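Local atomic coordinates of aspartate carbamoyltransferase (Leishmania major, PDB entry 7K46), a protein that probably catalyses the transfer of the carbamoyl group of carbamoyl phosphate to aspartate, an early step of pyrimidine biosynthesis. Residues A[186-191]-A[215-220]. Residues are numbered along the deposited sequence; the frame is centred on the assembly and turned at random.
Sequences NFALRK and VKRGIA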
loop_
_atom_site.group_PDB
_atom_site.type_symbol
_atom_site.label_atom_id
_atom_site.label_comp_id
_atom_site.label_asym_id
_atom_site.label_seq_id
_atom_site.Cartn_x
_atom_site.Cartn_y
_atom_site.Cartn_z
ATOM N N ASN A 186 35.961 12.486 -1.862
ATOM C CA ASN A 186 35.626 12.993 -0.539
ATOM C C ASN A 186 36.443 12.406 0.602
ATOM O O ASN A 186 36.380 12.945 1.713
ATOM C CB ASN A 186 34.138 12.753 -0.242
ATOM C CG ASN A 186 33.229 13.622 -1.087
ATOM O OD1 ASN A 186 33.201 14.843 -0.925
ATOM N ND2 ASN A 186 32.467 12.991 -1.990
ATOM N N PHE A 187 37.207 11.340 0.376
ATOM C CA PHE A 187 37.855 10.645 1.473
ATOM C C PHE A 187 39.309 10.336 1.146
ATOM O O PHE A 187 39.670 10.064 -0.004
ATOM C CB PHE A 187 37.111 9.357 1.821
ATOM C CG PHE A 187 35.716 9.593 2.329
ATOM C CD1 PHE A 187 35.481 9.787 3.681
ATOM C CD2 PHE A 187 34.643 9.633 1.453
ATOM C CE1 PHE A 187 34.193 10.016 4.157
ATOM C CE2 PHE A 187 33.353 9.854 1.922
ATOM C CZ PHE A 187 33.134 10.052 3.276
ATOM N N ALA A 188 40.135 10.368 2.191
ATOM C CA ALA A 188 41.567 10.087 2.073
ATOM C C ALA A 188 41.800 8.573 2.089
ATOM O O ALA A 188 42.367 8.001 3.024
ATOM C CB ALA A 188 42.330 10.781 3.192
ATOM N N LEU A 189 41.339 7.921 1.022
ATOM C CA LEU A 189 41.517 6.483 0.893
ATOM C C LEU A 189 42.997 6.131 0.835
ATOM O O LEU A 189 43.815 6.894 0.326
ATOM C CB LEU A 189 40.835 5.973 -0.372
ATOM C CG LEU A 189 39.364 6.355 -0.559
ATOM C CD1 LEU A 189 38.891 5.767 -1.880
ATOM C CD2 LEU A 189 38.538 5.842 0.601
ATOM N N ARG A 190 43.336 4.954 1.359
ATOM C CA ARG A 190 44.679 4.431 1.135
ATOM C C ARG A 190 44.772 3.738 -0.219
ATOM O O ARG A 190 45.698 3.998 -0.996
ATOM C CB ARG A 190 45.078 3.470 2.259
ATOM C CG ARG A 190 46.422 2.776 2.014
ATOM C CD ARG A 190 46.984 2.132 3.275
ATOM N NE ARG A 190 46.127 1.065 3.785
ATOM C CZ ARG A 190 46.115 -0.176 3.314
ATOM N NH1 ARG A 190 46.860 -0.526 2.281
ATOM N NH2 ARG A 190 45.328 -1.084 3.889
ATOM N N LYS A 191 43.812 2.872 -0.539
ATOM C CA LYS A 191 43.967 2.044 -1.724
ATOM C C LYS A 191 42.612 1.525 -2.168
ATOM O O LYS A 191 41.768 1.196 -1.332
ATOM C CB LYS A 191 44.918 0.876 -1.437
ATOM C CG LYS A 191 45.287 0.032 -2.647
ATOM C CD LYS A 191 46.495 -0.833 -2.304
ATOM C CE LYS A 191 47.113 -1.457 -3.539
ATOM N NZ LYS A 191 48.238 -2.384 -3.174
ATOM N N VAL A 215 45.396 11.710 -7.498
ATOM C CA VAL A 215 46.764 12.226 -7.445
ATOM C C VAL A 215 46.915 13.294 -6.358
ATOM O O VAL A 215 47.964 13.391 -5.711
ATOM C CB VAL A 215 47.194 12.747 -8.832
ATOM C CG1 VAL A 215 48.470 13.568 -8.725
ATOM C CG2 VAL A 215 47.438 11.575 -9.776
ATOM N N LYS A 216 45.886 14.118 -6.137
ATOM C CA LYS A 216 45.950 15.070 -5.028
ATOM C C LYS A 216 45.992 14.343 -3.686
ATOM O O LYS A 216 46.730 14.743 -2.776
ATOM C CB LYS A 216 44.750 16.027 -5.077
ATOM N N ARG A 217 45.222 13.261 -3.552
ATOM C CA ARG A 217 45.114 12.521 -2.302
ATOM C C ARG A 217 46.125 11.388 -2.171
ATOM O O ARG A 217 46.280 10.846 -1.071
ATOM C CB ARG A 217 43.694 11.956 -2.147
ATOM C CG ARG A 217 42.615 13.033 -1.942
ATOM C CD ARG A 217 41.222 12.393 -1.806
ATOM N NE ARG A 217 40.172 13.377 -1.571
ATOM C CZ ARG A 217 39.908 13.908 -0.385
ATOM N NH1 ARG A 217 40.664 13.651 0.669
ATOM N NH2 ARG A 217 38.856 14.717 -0.253
ATOM N N GLY A 218 46.819 11.018 -3.245
ATOM C CA GLY A 218 47.775 9.925 -3.156
ATOM C C GLY A 218 47.147 8.558 -2.979
ATOM O O GLY A 218 47.732 7.696 -2.318
ATOM N N ILE A 219 45.971 8.333 -3.559
ATOM C CA ILE A 219 45.277 7.051 -3.452
ATOM C C ILE A 219 45.886 6.063 -4.440
ATOM O O ILE A 219 46.040 6.374 -5.628
ATOM C CB ILE A 219 43.773 7.226 -3.722
ATOM C CG1 ILE A 219 43.168 8.248 -2.749
ATOM C CG2 ILE A 219 43.032 5.853 -3.669
ATOM C CD1 ILE A 219 41.747 8.677 -3.113
ATOM N N ALA A 220 46.226 4.866 -3.955
ATOM C CA ALA A 220 46.656 3.784 -4.830
ATOM C C ALA A 220 45.451 3.119 -5.490
ATOM O O ALA A 220 44.436 2.838 -4.836
ATOM C CB ALA A 220 47.456 2.745 -4.044
HETATM O O HOH W 1 37.324 15.897 1.892
HETATM O O HOH W 2 44.452 9.604 0.690
HETATM O O HOH W 3 47.974 5.326 -0.823
#
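The guanidinium of Arg217 lies flat against the backbone of Asn186 and Phe187: one face has Phe187 N 3.7 Å above its centre, with both residues' carbonyl carbons over the same face. At its edge, in plane, a water accepts from Arg217 NH2 and donates to Asn186 O, while NH2 also bonds His185 O. An arginine suits this place because its long chain, extended through CD and NE (chi2 180°, chi3 178°), carries a planar donor group from helix 204-217 to the end of helix 174-186, where the carbonyls of a last turn generally lack the next turn's N-H donors; Asn186 O is also bonded by Arg23. Arg217 CD passes 3.3 Å from Phe187 O.

Farther along, buried Ile219 is beta-branched and has two branches to clasp Leu189: Ile219 CG1, CG2 and CD1 all lie 4.0 Å from Leu189 CB, the side chains crossing obliquely. A second water donates to Leu189 O and Arg217 O. Gly218 turns the chain out of the helix with positive phi, a conformation glycine adopts easily; a third water joins its O to Arg190 O. Arg190 O accepts a nearly straight hydrogen bond from Ala220 N (3.1 Å, 165°). Lys191 and Ala220 pair in parallel, and alanine's single methyl lets the aliphatic lysine chain lie beside it on the same sheet face, Lys191 CG 3.7 Å from Ala220 CB; NZ reaches Gln222 and Tyr193. Here the beta-alpha-beta crossover from strand 191-195 through helix 204-217 closes onto neighbouring strand 220-224, in the Rossmann-like Asp/Orn-binding domain of carbamoyltransferases.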